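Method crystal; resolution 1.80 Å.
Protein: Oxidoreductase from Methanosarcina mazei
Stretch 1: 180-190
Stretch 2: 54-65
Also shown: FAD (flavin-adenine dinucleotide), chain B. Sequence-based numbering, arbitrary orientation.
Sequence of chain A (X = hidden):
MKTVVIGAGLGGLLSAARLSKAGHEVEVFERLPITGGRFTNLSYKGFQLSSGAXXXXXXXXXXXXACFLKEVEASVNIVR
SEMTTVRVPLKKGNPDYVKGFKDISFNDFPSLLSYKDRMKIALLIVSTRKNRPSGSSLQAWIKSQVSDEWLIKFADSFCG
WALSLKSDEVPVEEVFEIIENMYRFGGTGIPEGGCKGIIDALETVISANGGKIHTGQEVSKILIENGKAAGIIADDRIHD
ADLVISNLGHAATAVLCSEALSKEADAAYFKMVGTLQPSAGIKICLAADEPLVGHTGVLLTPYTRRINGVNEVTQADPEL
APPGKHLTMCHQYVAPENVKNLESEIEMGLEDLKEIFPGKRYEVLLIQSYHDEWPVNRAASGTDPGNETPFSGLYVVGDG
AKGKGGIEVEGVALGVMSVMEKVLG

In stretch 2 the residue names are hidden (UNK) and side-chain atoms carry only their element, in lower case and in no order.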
ATOM      1  N   GLU A 180      -4.264  -4.008 -15.862  1.00 10.06           N
ATOM      2  CA  GLU A 180      -4.372  -5.403 -16.274  1.00 11.13           C
ATOM      3  C   GLU A 180      -4.672  -6.266 -15.054  1.00 11.26           C
ATOM      4  O   GLU A 180      -5.408  -7.245 -15.140  1.00 11.71           O
ATOM      5  CB  GLU A 180      -3.096  -5.888 -16.986  1.00 10.95           C
ATOM      6  CG  GLU A 180      -3.314  -7.174 -17.792  1.00 14.05           C
ATOM      7  CD  GLU A 180      -4.375  -7.026 -18.895  1.00 15.48           C
ATOM      8  OE1 GLU A 180      -4.579  -5.904 -19.418  1.00 15.81           O
ATOM      9  OE2 GLU A 180      -4.995  -8.050 -19.251  1.00 18.03           O
ATOM     10  N   ASN A 181      -4.093  -5.915 -13.913  1.00 11.62           N
ATOM     11  CA  ASN A 181      -4.388  -6.657 -12.682  1.00 12.32           C
ATOM     12  C   ASN A 181      -5.825  -6.493 -12.167  1.00 12.10           C
ATOM     13  O   ASN A 181      -6.343  -7.390 -11.495  1.00 12.11           O
ATOM     14  CB  ASN A 181      -3.355  -6.350 -11.599  1.00 12.16           C
ATOM     15  CG  ASN A 181      -2.033  -7.018 -11.879  1.00 14.60           C
ATOM     16  OD1 ASN A 181      -1.986  -8.052 -12.553  1.00 16.96           O
ATOM     17  ND2 ASN A 181      -0.956  -6.452 -11.363  1.00 17.02           N
HETATM   18  N   MSE A 182      -6.463  -5.363 -12.469  1.00 12.05           N
HETATM   19  CA  MSE A 182      -7.891  -5.224 -12.191  1.00 12.27           C
HETATM   20  C   MSE A 182      -8.675  -6.258 -12.978  1.00 12.55           C
HETATM   21  O   MSE A 182      -9.570  -6.915 -12.434  1.00 12.38           O
HETATM   22  CB  MSE A 182      -8.395  -3.831 -12.544  1.00 13.09           C
HETATM   23  CG  MSE A 182      -7.702  -2.733 -11.793  1.00 13.65           C
HETATM   24 SE   MSE A 182      -8.365  -0.965 -12.370  1.00 20.34          SE
HETATM   25  CE  MSE A 182      -7.390   0.064 -11.045  1.00 20.35           C
ATOM     26  N   TYR A 183      -8.337  -6.426 -14.255  1.00 11.88           N
ATOM     27  CA  TYR A 183      -9.026  -7.431 -15.061  1.00 12.41           C
ATOM     28  C   TYR A 183      -8.759  -8.845 -14.558  1.00 12.66           C
ATOM     29  O   TYR A 183      -9.656  -9.692 -14.581  1.00 13.17           O
ATOM     30  CB  TYR A 183      -8.610  -7.345 -16.524  1.00 11.86           C
ATOM     31  CG  TYR A 183      -9.119  -6.128 -17.240  1.00 11.75           C
ATOM     32  CD1 TYR A 183     -10.475  -5.922 -17.415  1.00 12.83           C
ATOM     33  CD2 TYR A 183      -8.240  -5.195 -17.773  1.00 11.60           C
ATOM     34  CE1 TYR A 183     -10.946  -4.812 -18.098  1.00 14.36           C
ATOM     35  CE2 TYR A 183      -8.700  -4.076 -18.445  1.00 12.91           C
ATOM     36  CZ  TYR A 183     -10.056  -3.890 -18.611  1.00 13.80           C
ATOM     37  OH  TYR A 183     -10.517  -2.773 -19.282  1.00 13.62           O
ATOM     38  N   ARG A 184      -7.519  -9.109 -14.149  1.00 13.15           N
ATOM     39  CA  ARG A 184      -7.119 -10.443 -13.709  1.00 13.26           C
ATOM     40  C   ARG A 184      -7.729 -10.827 -12.366  1.00 13.76           C
ATOM     41  O   ARG A 184      -8.157 -11.977 -12.182  1.00 13.39           O
ATOM     42  CB  ARG A 184      -5.598 -10.540 -13.580  1.00 13.23           C
ATOM     43  CG  ARG A 184      -4.835 -10.521 -14.888  1.00 14.24           C
ATOM     44  CD  ARG A 184      -3.346 -10.443 -14.614  1.00 16.63           C
ATOM     45  NE  ARG A 184      -2.572 -10.461 -15.846  1.00 18.11           N
ATOM     46  CZ  ARG A 184      -1.511  -9.697 -16.070  1.00 19.73           C
ATOM     47  NH1 ARG A 184      -1.097  -8.838 -15.143  1.00 19.37           N
ATOM     48  NH2 ARG A 184      -0.871  -9.784 -17.227  1.00 19.48           N
ATOM     49  N   PHE A 185      -7.748  -9.873 -11.431  1.00 12.95           N
ATOM     50  CA  PHE A 185      -8.023 -10.177 -10.023  1.00 14.42           C
ATOM     51  C   PHE A 185      -9.231  -9.475  -9.428  1.00 14.09           C
ATOM     52  O   PHE A 185      -9.678  -9.844  -8.347  1.00 15.34           O
ATOM     53  CB  PHE A 185      -6.808  -9.851  -9.147  1.00 13.89           C
ATOM     54  CG  PHE A 185      -5.526 -10.434  -9.646  1.00 15.46           C
ATOM     55  CD1 PHE A 185      -5.408 -11.798  -9.854  1.00 17.29           C
ATOM     56  CD2 PHE A 185      -4.429  -9.623  -9.881  1.00 16.71           C
ATOM     57  CE1 PHE A 185      -4.210 -12.347 -10.304  1.00 18.57           C
ATOM     58  CE2 PHE A 185      -3.226 -10.171 -10.332  1.00 17.24           C
ATOM     59  CZ  PHE A 185      -3.123 -11.528 -10.549  1.00 18.29           C
ATOM     60  N   GLY A 186      -9.752  -8.455 -10.099  1.00 14.27           N
ATOM     61  CA  GLY A 186     -10.921  -7.755  -9.573  1.00 14.07           C
ATOM     62  C   GLY A 186     -10.608  -6.572  -8.670  1.00 14.29           C
ATOM     63  O   GLY A 186      -9.448  -6.180  -8.492  1.00 14.28           O
ATOM     64  N   GLY A 187     -11.668  -6.007  -8.111  1.00 14.19           N
ATOM     65  CA  GLY A 187     -11.590  -4.777  -7.342  1.00 13.83           C
ATOM     66  C   GLY A 187     -11.285  -4.970  -5.866  1.00 13.36           C
ATOM     67  O   GLY A 187     -10.912  -6.059  -5.417  1.00 13.14           O
ATOM     68  N   THR A 188     -11.462  -3.893  -5.117  1.00 13.29           N
ATOM     69  CA  THR A 188     -11.031  -3.857  -3.729  1.00 12.46           C
ATOM     70  C   THR A 188     -11.869  -4.783  -2.858  1.00 12.26           C
ATOM     71  O   THR A 188     -12.933  -5.273  -3.262  1.00 12.10           O
ATOM     72  CB  THR A 188     -11.115  -2.426  -3.157  1.00 12.80           C
ATOM     73  OG1 THR A 188     -12.488  -2.020  -3.088  1.00 13.17           O
ATOM     74  CG2 THR A 188     -10.373  -1.448  -4.038  1.00 13.40           C
ATOM     75  N   GLY A 189     -11.377  -5.019  -1.650  1.00 11.96           N
ATOM     76  CA  GLY A 189     -12.119  -5.777  -0.663  1.00 11.92           C
ATOM     77  C   GLY A 189     -11.640  -5.448   0.736  1.00 12.41           C
ATOM     78  O   GLY A 189     -10.620  -4.788   0.904  1.00 11.81           O
ATOM     79  N   ILE A 190     -12.367  -5.930   1.740  1.00 12.46           N
ATOM     80  CA  ILE A 190     -12.052  -5.624   3.137  1.00 12.80           C
ATOM     81  C   ILE A 190     -11.964  -6.900   3.975  1.00 13.39           C
ATOM     82  O   ILE A 190     -12.912  -7.694   4.014  1.00 13.71           O
ATOM     83  CB  ILE A 190     -13.124  -4.696   3.767  1.00 12.48           C
ATOM     84  CG1 ILE A 190     -13.149  -3.328   3.073  1.00 13.94           C
ATOM     85  CG2 ILE A 190     -12.892  -4.536   5.280  1.00 12.61           C
ATOM     86  CD1 ILE A 190     -14.472  -2.588   3.299  1.00 14.24           C
ATOM     87  N   UNK A  54      -5.475   1.199   5.037  1.00 10.75           N
ATOM     88  CA  UNK A  54      -6.849   1.591   5.289  1.00 11.12           C
ATOM     89  C   UNK A  54      -7.751   0.359   5.395  1.00 10.86           C
ATOM     90  O   UNK A  54      -8.883   0.377   4.908  1.00 11.03           O
ATOM     91  c   UNK A  54      -5.208   5.644   4.472  1.00 15.75           C
ATOM     92  c   UNK A  54      -7.346   2.498   4.156  1.00 11.35           C
ATOM     93  c   UNK A  54      -6.914   3.944   4.263  1.00 13.57           C
ATOM     94  c   UNK A  54      -7.860   4.959   4.173  1.00 15.97           C
ATOM     95  c   UNK A  54      -7.480   6.302   4.239  1.00 15.93           C
ATOM     96  c   UNK A  54      -5.589   4.299   4.410  1.00 17.59           C
ATOM     97  c   UNK A  54      -6.147   6.631   4.400  1.00 15.11           C
ATOM     98  N   UNK A  55      -7.268  -0.712   6.030  1.00 10.43           N
ATOM     99  CA  UNK A  55      -8.127  -1.905   6.225  1.00 11.06           C
ATOM    100  C   UNK A  55      -8.714  -2.437   4.915  1.00 11.33           C
ATOM    101  O   UNK A  55      -9.858  -2.916   4.874  1.00 11.12           O
ATOM    102  c   UNK A  55      -8.724  -0.531  10.641  1.00  9.80           C
ATOM    103  c   UNK A  55      -9.260  -1.587   7.203  1.00 11.35           C
ATOM    104  c   UNK A  55      -8.801  -1.412   8.621  1.00 11.15           C
ATOM    105  n   UNK A  55      -9.312  -0.440   9.459  1.00 12.25           N
ATOM    106  c   UNK A  55      -7.879  -2.087   9.346  1.00 10.23           C
ATOM    107  n   UNK A  55      -7.851  -1.519  10.596  1.00 12.76           N
ATOM    108  N   UNK A  56      -7.928  -2.364   3.844  1.00 11.15           N
ATOM    109  CA  UNK A  56      -8.439  -2.687   2.521  1.00 12.04           C
ATOM    110  C   UNK A  56      -7.353  -3.325   1.663  1.00 12.26           C
ATOM    111  O   UNK A  56      -6.184  -2.922   1.740  1.00 12.59           O
ATOM    112  c   UNK A  56      -9.670  -1.580   0.544  1.00 14.76           C
ATOM    113 se   UNK A  56     -10.481   0.081  -0.030  1.00 17.11          SE
ATOM    114  c   UNK A  56      -8.976  -1.400   1.873  1.00 12.42           C
ATOM    115  c   UNK A  56     -12.266  -0.258   0.706  1.00 18.07           C
ATOM    116  N   UNK A  57      -7.734  -4.337   0.879  1.00 11.75           N
ATOM    117  CA  UNK A  57      -6.850  -4.965  -0.108  1.00 12.18           C
ATOM    118  C   UNK A  57      -7.191  -4.434  -1.501  1.00 12.01           C
ATOM    119  O   UNK A  57      -8.364  -4.420  -1.894  1.00 12.20           O
ATOM    120  c   UNK A  57      -6.822  -8.763   0.977  1.00 16.67           C
ATOM    121  c   UNK A  57      -6.727  -7.248   1.193  1.00 13.81           C
ATOM    122  c   UNK A  57      -5.378  -6.878   1.751  1.00 17.68           C
ATOM    123  c   UNK A  57      -7.019  -6.489  -0.110  1.00 12.65           C
ATOM    124  N   UNK A  58      -6.174  -3.990  -2.252  1.00 12.02           N
ATOM    125  CA  UNK A  58      -6.409  -3.403  -3.571  1.00 12.12           C
ATOM    126  C   UNK A  58      -7.164  -4.334  -4.532  1.00 12.35           C
ATOM    127  O   UNK A  58      -7.994  -3.865  -5.334  1.00 12.72           O
ATOM    128  c   UNK A  58      -4.223  -2.850  -2.830  1.00 12.94           C
ATOM    129  c   UNK A  58      -4.991  -3.125  -4.079  1.00 12.27           C
ATOM    130  c   UNK A  58      -4.764  -3.860  -1.836  1.00 11.96           C
ATOM    131  N   UNK A  59      -6.883  -5.632  -4.466  1.00 12.15           N
ATOM    132  CA  UNK A  59      -7.578  -6.589  -5.328  1.00 12.59           C
ATOM    133  C   UNK A  59      -8.501  -7.532  -4.555  1.00 12.42           C
ATOM    134  O   UNK A  59      -8.889  -8.594  -5.061  1.00 11.96           O
ATOM    135  n   UNK A  59      -6.516  -5.967  -8.151  1.00 15.00           N
ATOM    136  o   UNK A  59      -4.598  -6.424  -7.076  1.00 18.18           O
ATOM    137  c   UNK A  59      -5.816  -6.538  -7.168  1.00 14.88           C
ATOM    138  c   UNK A  59      -6.587  -7.391  -6.176  1.00 12.96           C
ATOM    139  N   UNK A  60      -8.830  -7.150  -3.324  1.00 12.28           N
ATOM    140  CA  UNK A  60      -9.853  -7.848  -2.538  1.00 12.79           C
ATOM    141  C   UNK A  60      -9.587  -9.333  -2.406  1.00 13.34           C
ATOM    142  O   UNK A  60      -8.451  -9.744  -2.162  1.00 13.13           O
ATOM    143  N   UNK A  61     -10.640 -10.155  -2.571  1.00 13.88           N
ATOM    144  CA  UNK A  61     -10.498 -11.595  -2.410  1.00 14.45           C
ATOM    145  C   UNK A  61      -9.855 -12.287  -3.601  1.00 14.80           C
ATOM    146  O   UNK A  61      -9.622 -13.489  -3.539  1.00 15.04           O
ATOM    147  c   UNK A  61     -12.049  -9.762  -2.783  1.00 13.80           C
ATOM    148  c   UNK A  61     -11.949 -12.071  -2.265  1.00 14.51           C
ATOM    149  c   UNK A  61     -12.731 -11.098  -3.043  1.00 14.89           C
ATOM    150  N   UNK A  62      -9.573 -11.552  -4.675  1.00 15.04           N
ATOM    151  CA  UNK A  62      -9.077 -12.185  -5.900  1.00 15.04           C
ATOM    152  C   UNK A  62      -7.604 -12.006  -6.238  1.00 15.19           C
ATOM    153  O   UNK A  62      -7.116 -12.578  -7.218  1.00 15.17           O
ATOM    154  N   UNK A  63      -6.881 -11.219  -5.446  1.00 14.47           N
ATOM    155  CA  UNK A  63      -5.536 -10.800  -5.859  1.00 14.45           C
ATOM    156  C   UNK A  63      -4.414 -11.625  -5.266  1.00 14.28           C
ATOM    157  O   UNK A  63      -4.666 -12.605  -4.578  1.00 14.04           O
ATOM    158  N   UNK A  64      -3.160 -11.220  -5.527  1.00 14.43           N
ATOM    159  CA  UNK A  64      -1.988 -11.967  -5.069  1.00 13.85           C
ATOM    160  C   UNK A  64      -1.955 -12.194  -3.559  1.00 13.52           C
ATOM    161  O   UNK A  64      -1.510 -13.252  -3.124  1.00 13.50           O
ATOM    162  c   UNK A  64      -1.329 -10.346  -6.694  1.00 14.77           C
ATOM    163  c   UNK A  64      -2.786 -10.076  -6.379  1.00 14.67           C
ATOM    164  c   UNK A  64      -0.819 -11.079  -5.486  1.00 13.94           C
ATOM    165  N   UNK A  65      -2.404 -11.223  -2.767  1.00 12.56           N
ATOM    166  CA  UNK A  65      -2.393 -11.407  -1.310  1.00 13.16           C
ATOM    167  C   UNK A  65      -3.408 -12.469  -0.891  1.00 13.12           C
ATOM    168  O   UNK A  65      -3.081 -13.398  -0.140  1.00 12.04           O
ATOM    169  c   UNK A  65      -2.573 -10.233   0.958  1.00 14.51           C
ATOM    170  c   UNK A  65      -2.838  -8.921   1.629  1.00 17.04           C
ATOM    171  c   UNK A  65      -2.643 -10.095  -0.569  1.00 13.37           C
ATOM    172  c   UNK A  65      -1.202 -10.749   1.370  1.00 16.03           C
TER
HETATM  173  PA  FAD B 500       6.507  -2.957   7.274  1.00  9.21           P
HETATM  174  O1A FAD B 500       7.429  -1.853   6.827  1.00 10.01           O
HETATM  175  O2A FAD B 500       5.080  -2.565   7.574  1.00  9.81           O
HETATM  176  O5B FAD B 500       7.130  -3.668   8.571  1.00  7.97           O
HETATM  177  C5B FAD B 500       8.530  -3.604   8.810  1.00  5.76           C
HETATM  178  C4B FAD B 500       8.696  -4.146  10.233  1.00  7.06           C
HETATM  179  O4B FAD B 500      10.060  -4.241  10.592  1.00  8.95           O
HETATM  180  C3B FAD B 500       8.019  -3.224  11.250  1.00  9.09           C
HETATM  181  O3B FAD B 500       7.090  -3.954  12.036  1.00  9.76           O
HETATM  182  C2B FAD B 500       9.181  -2.698  12.095  1.00  9.94           C
HETATM  183  O2B FAD B 500       8.827  -2.466  13.445  1.00 11.67           O
HETATM  184  C1B FAD B 500      10.222  -3.800  11.937  1.00  8.38           C
HETATM  185  N9A FAD B 500      11.617  -3.366  12.089  1.00 11.42           N
HETATM  186  C8A FAD B 500      12.243  -2.236  11.603  1.00 11.21           C
HETATM  187  N7A FAD B 500      13.562  -2.302  11.947  1.00  9.24           N
HETATM  188  C5A FAD B 500      13.757  -3.459  12.637  1.00 11.05           C
HETATM  189  C6A FAD B 500      14.874  -4.021  13.238  1.00 11.31           C
HETATM  190  N6A FAD B 500      16.069  -3.459  13.084  1.00 10.28           N
HETATM  191  N1A FAD B 500      14.750  -5.235  13.882  1.00 11.04           N
HETATM  192  C2A FAD B 500      13.536  -5.888  13.949  1.00 12.03           C
HETATM  193  N3A FAD B 500      12.424  -5.326  13.357  1.00 11.10           N
HETATM  194  C4A FAD B 500      12.550  -4.131  12.723  1.00 11.07           C
HETATM  195  N1  FAD B 500      -1.696  -0.957   1.475  1.00 11.04           N
HETATM  196  C2  FAD B 500      -2.805  -1.607   0.962  1.00 13.56           C
HETATM  197  O2  FAD B 500      -2.665  -2.679   0.356  1.00 12.33           O
HETATM  198  N3  FAD B 500      -4.058  -1.033   1.110  1.00 13.03           N
HETATM  199  C4  FAD B 500      -4.209   0.179   1.763  1.00 14.43           C
HETATM  200  O4  FAD B 500      -5.319   0.694   1.899  1.00 16.98           O
HETATM  201  C4X FAD B 500      -3.098   0.834   2.272  1.00 12.76           C
HETATM  202  N5  FAD B 500      -3.241   2.059   2.910  1.00 13.49           N
HETATM  203  C5X FAD B 500      -2.122   2.692   3.426  1.00 12.24           C
HETATM  204  C6  FAD B 500      -2.250   3.915   4.084  1.00 14.64           C
HETATM  205  C7  FAD B 500      -1.133   4.543   4.621  1.00 13.95           C
HETATM  206  C7M FAD B 500      -1.302   5.867   5.324  1.00 15.35           C
HETATM  207  C8  FAD B 500       0.111   3.941   4.488  1.00 12.91           C
HETATM  208  C8M FAD B 500       1.344   4.592   5.047  1.00 15.59           C
HETATM  209  C9  FAD B 500       0.246   2.726   3.822  1.00 11.82           C
HETATM  210  C9A FAD B 500      -0.875   2.093   3.294  1.00 11.14           C
HETATM  211  N10 FAD B 500      -0.742   0.880   2.631  1.00 10.60           N
HETATM  212  C10 FAD B 500      -1.846   0.248   2.128  1.00 11.21           C
HETATM  213  C1' FAD B 500       0.597   0.264   2.393  1.00  7.30           C
HETATM  214  C2' FAD B 500       0.828  -0.835   3.437  1.00  8.89           C
HETATM  215  O2' FAD B 500       0.465  -0.347   4.727  1.00  9.31           O
HETATM  216  C3' FAD B 500       2.297  -1.244   3.410  1.00  9.53           C
HETATM  217  O3' FAD B 500       2.704  -1.435   2.060  1.00  9.56           O
HETATM  218  C4' FAD B 500       2.639  -2.518   4.178  1.00  8.47           C
HETATM  219  O4' FAD B 500       2.085  -2.522   5.478  1.00  8.97           O
HETATM  220  C5' FAD B 500       4.157  -2.556   4.308  1.00  8.81           C
HETATM  221  O5' FAD B 500       4.508  -3.849   4.737  1.00  7.02           O
HETATM  222  P   FAD B 500       6.028  -4.308   4.730  1.00  9.21           P
HETATM  223  O1P FAD B 500       6.091  -5.773   4.375  1.00  8.46           O
HETATM  224  O2P FAD B 500       6.896  -3.405   3.877  1.00  8.08           O
HETATM  225  O3P FAD B 500       6.541  -4.202   6.252  1.00 10.29           O

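Position 54 carries seven side-chain carbons, one leading into a six-membered ring; it stays clear of stretch 1, and its backbone N donates to FAD O4 at 3.2 Å. It is Phe54. Position 55 has one carbon and a five-membered ring of three carbons and two nitrogens, the signature of His55; its ring leads away, while His55 O lies 3.5 Å from Ile190 CG2 and finds no polar partner.

Position 56 is an unbranched chain of two carbons, a selenium and a carbon: selenomethionine, Met56. Its CE meets Ile190 CG1 at 4.0 Å and its SE lies 4.1 Å from Thr188 CB, while its backbone O takes a weak hydrogen bond from FAD N3 at 2.9 Å. Position 57 has four carbons forked at the second, hence Leu57, but its backbone does the pairing: Leu57 N donates to Gly189 O at 2.9 Å and Gly189 N to Leu57 O at 3.1 Å.

At 58, three carbons close onto the backbone N, giving Pro58. Its CA-to-CB bond points away from stretch 1, and Pro58 CD approaches FAD O2 at 3.3 Å. Position 59 has two carbons, the second bearing one oxygen and one nitrogen. That nitrogen sits 3.0 Å from Gly186 O with a nearly straight hydrogen bond, so the residue is Asn59 and the donor is its ND2.

Position 60 has no side-chain atoms and positive phi. A CB would strike the O atoms of Gly187 and Thr188 and the next residue's ring; this is Gly60. Position 61 again closes three carbons onto N: Pro61, with no close contact across. Position 62 is bare, and a CB would fall 2.2 Å from Phe185 O, so Gly62 fits. Position 63 is bare too; a CB there would clash with Asn59 CB, and Gly63 serves as N-cap of the following helix. Position 64, a third three-carbon ring, is Pro64, whose CD lies over the Phe185 ring face, 4.1 Å from its centroid. Position 65 has four carbons forked at the second and stays out of reach: Leu65.

The contact works by backbone pairing plus close packing. One antiparallel bridge, Leu57 with Gly189, fixes the register; Asn59 reads the carbonyl just past the helix end; Phe185 packs against Pro64. Glycines make the closeness possible: Gly189 and Gly60 bring their CA atoms to 3.6 Å, where a CB on either would clash. The rule is to spend one side-chain amide on the carbonyl of the first residue past the helix, and to leave the side chain off where a CB would clash across the contact, as at Gly189, Gly60 and Gly62.

Stretch 2, residues 54-65: FHMLPNGPGGPL
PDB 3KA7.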